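Long-range contact in nourseothricin acetyltransferase (Streptomyces noursei, PDB 5C82), which probably transfers an acetyl group to the antibiotic nourseothricin, a reaction expected to confer resistance on the producing organism: residues W143-N148 with E180-M185. The protein carries 1 engineered substitution. Residues are numbered along the deposited sequence; the frame is centred on the assembly and turned at random.
Sequences WLEVTN and EQALYM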
loop_
_atom_site.group_PDB
_atom_site.type_symbol
_atom_site.label_atom_id
_atom_site.label_comp_id
_atom_site.label_asym_id
_atom_site.label_seq_id
_atom_site.Cartn_x
_atom_site.Cartn_y
_atom_site.Cartn_z
ATOM N N TRP A 143 -10.057 -5.044 -2.416
ATOM C CA TRP A 143 -8.889 -4.985 -1.554
ATOM C C TRP A 143 -9.192 -4.204 -0.299
ATOM O O TRP A 143 -9.933 -3.230 -0.354
ATOM C CB TRP A 143 -7.734 -4.320 -2.337
ATOM C CG TRP A 143 -6.427 -4.184 -1.608
ATOM C CD1 TRP A 143 -5.377 -5.054 -1.643
ATOM C CD2 TRP A 143 -6.016 -3.090 -0.768
ATOM N NE1 TRP A 143 -4.327 -4.561 -0.895
ATOM C CE2 TRP A 143 -4.698 -3.366 -0.332
ATOM C CE3 TRP A 143 -6.649 -1.919 -0.300
ATOM C CZ2 TRP A 143 -3.976 -2.481 0.483
ATOM C CZ3 TRP A 143 -5.936 -1.047 0.518
ATOM C CH2 TRP A 143 -4.606 -1.313 0.873
ATOM N N LEU A 144 -8.567 -4.587 0.822
ATOM C CA LEU A 144 -8.737 -3.804 2.047
ATOM C C LEU A 144 -7.499 -3.865 2.925
ATOM O O LEU A 144 -6.666 -4.767 2.809
ATOM C CB LEU A 144 -10.024 -4.183 2.833
ATOM C CG LEU A 144 -10.112 -5.614 3.401
ATOM C CD1 LEU A 144 -9.411 -5.715 4.794
ATOM C CD2 LEU A 144 -11.560 -6.059 3.497
ATOM N N GLU A 145 -7.426 -2.913 3.832
ATOM C CA GLU A 145 -6.406 -2.787 4.843
ATOM C C GLU A 145 -7.126 -2.965 6.165
ATOM O O GLU A 145 -8.261 -2.507 6.308
ATOM C CB GLU A 145 -5.792 -1.399 4.751
ATOM C CG GLU A 145 -4.619 -1.175 5.681
ATOM C CD GLU A 145 -5.030 -0.361 6.884
ATOM O OE1 GLU A 145 -5.111 0.885 6.772
ATOM O OE2 GLU A 145 -5.317 -0.983 7.930
ATOM N N VAL A 146 -6.473 -3.658 7.128
ATOM C CA VAL A 146 -6.991 -3.887 8.471
ATOM C C VAL A 146 -5.825 -3.976 9.473
ATOM O O VAL A 146 -4.817 -4.640 9.197
ATOM C CB VAL A 146 -7.984 -5.084 8.555
ATOM C CG1 VAL A 146 -7.354 -6.410 8.113
ATOM C CG2 VAL A 146 -8.607 -5.198 9.948
ATOM N N THR A 147 -5.941 -3.272 10.615
ATOM C CA THR A 147 -4.910 -3.352 11.645
ATOM C C THR A 147 -4.847 -4.781 12.185
ATOM O O THR A 147 -5.882 -5.436 12.341
ATOM C CB THR A 147 -5.082 -2.298 12.748
ATOM O OG1 THR A 147 -4.079 -2.558 13.726
ATOM C CG2 THR A 147 -6.474 -2.349 13.432
ATOM N N ASN A 148 -3.620 -5.260 12.437
ATOM C CA ASN A 148 -3.330 -6.590 12.964
ATOM C C ASN A 148 -4.024 -6.856 14.331
ATOM O O ASN A 148 -4.272 -8.014 14.691
ATOM C CB ASN A 148 -1.801 -6.774 13.071
ATOM C CG ASN A 148 -1.227 -5.979 14.210
ATOM O OD1 ASN A 148 -1.279 -4.756 14.219
ATOM N ND2 ASN A 148 -0.831 -6.658 15.272
ATOM N N GLU A 180 1.264 -1.234 15.748
ATOM C CA GLU A 180 0.365 -2.055 14.941
ATOM C C GLU A 180 0.907 -2.150 13.509
ATOM O O GLU A 180 1.723 -1.323 13.095
ATOM C CB GLU A 180 -1.058 -1.477 14.935
ATOM C CG GLU A 180 -1.708 -1.422 16.310
ATOM C CD GLU A 180 -2.915 -0.510 16.403
ATOM O OE1 GLU A 180 -3.736 -0.483 15.455
ATOM O OE2 GLU A 180 -3.052 0.168 17.446
ATOM N N GLN A 181 0.479 -3.171 12.752
ATOM C CA GLN A 181 0.937 -3.329 11.360
ATOM C C GLN A 181 -0.298 -3.328 10.479
ATOM O O GLN A 181 -1.375 -3.786 10.913
ATOM C CB GLN A 181 1.740 -4.635 11.162
ATOM C CG GLN A 181 3.049 -4.740 12.020
ATOM C CD GLN A 181 2.783 -4.969 13.489
ATOM O OE1 GLN A 181 1.978 -5.841 13.878
ATOM N NE2 GLN A 181 3.359 -4.120 14.333
ATOM N N ALA A 182 -0.166 -2.803 9.261
ATOM C CA ALA A 182 -1.315 -2.830 8.352
ATOM C C ALA A 182 -1.361 -4.206 7.660
ATOM O O ALA A 182 -0.348 -4.674 7.182
ATOM C CB ALA A 182 -1.198 -1.713 7.327
ATOM N N LEU A 183 -2.493 -4.880 7.682
ATOM C CA LEU A 183 -2.619 -6.163 6.997
ATOM C C LEU A 183 -3.483 -5.947 5.773
ATOM O O LEU A 183 -4.504 -5.232 5.836
ATOM C CB LEU A 183 -3.200 -7.276 7.886
ATOM C CG LEU A 183 -2.508 -7.589 9.225
ATOM C CD1 LEU A 183 -3.225 -8.731 9.919
ATOM C CD2 LEU A 183 -0.968 -7.885 9.069
ATOM N N TYR A 184 -3.059 -6.545 4.656
ATOM C CA TYR A 184 -3.746 -6.408 3.380
ATOM C C TYR A 184 -4.479 -7.676 2.991
ATOM O O TYR A 184 -3.934 -8.767 3.132
ATOM C CB TYR A 184 -2.765 -5.935 2.294
ATOM C CG TYR A 184 -2.106 -4.597 2.603
ATOM C CD1 TYR A 184 -2.797 -3.598 3.279
ATOM C CD2 TYR A 184 -0.838 -4.291 2.110
ATOM C CE1 TYR A 184 -2.222 -2.354 3.511
ATOM C CE2 TYR A 184 -0.249 -3.050 2.351
ATOM C CZ TYR A 184 -0.942 -2.091 3.064
ATOM O OH TYR A 184 -0.403 -0.848 3.290
HETATM N N MSE A 185 -5.768 -7.540 2.603
HETATM C CA MSE A 185 -6.576 -8.699 2.207
HETATM C C MSE A 185 -7.282 -8.429 0.901
HETATM O O MSE A 185 -7.703 -7.300 0.632
HETATM C CB MSE A 185 -7.577 -9.117 3.311
HETATM C CG MSE A 185 -6.924 -9.354 4.691
HETATM SE SE MSE A 185 -8.190 -9.918 6.025
HETATM C CE MSE A 185 -8.460 -11.847 5.419
#
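CG of Trp143 stands anti to the backbone N (chi1 -179°) and CG of Tyr184 beside its own N (chi1 -59°); the two rings meet obliquely. The two belong to neighbouring antiparallel strands of the GNAT fold, where strand 182-188 runs between strands 141-147 and 163-168 of the central sheet. Trp143 CZ2 lies over one face of the phenol ring, offset toward the rim and 3.2 Å from Tyr184 CD1, while Glu145 CG approaches the ring edge at 3.4 Å from Tyr184 CE1. Glu145 OE2 is hydrogen-bonded to Tyr172 OH. Leu144 with Met185 (a selenomethionine) and Val146 with Leu183 are the hydrogen-bonded pairs, each closed by two N-H···O bonds; their side chains share the opposite face and pack against helix 151-158. Met185 SE reaches Val146 CG1 at 4.2 Å. At the strand's end side chains add to the backbone bonds: Thr147 OG1 donates to the anti side of Glu180 OE1 at 2.7 Å, while Asn148 N bonds Gln181 O and the Asn148 ND2 group bonds Phe36 O. Gln181 N meets Asn148 OD1 at 2.8 Å from well above the amide plane, 56° out of it.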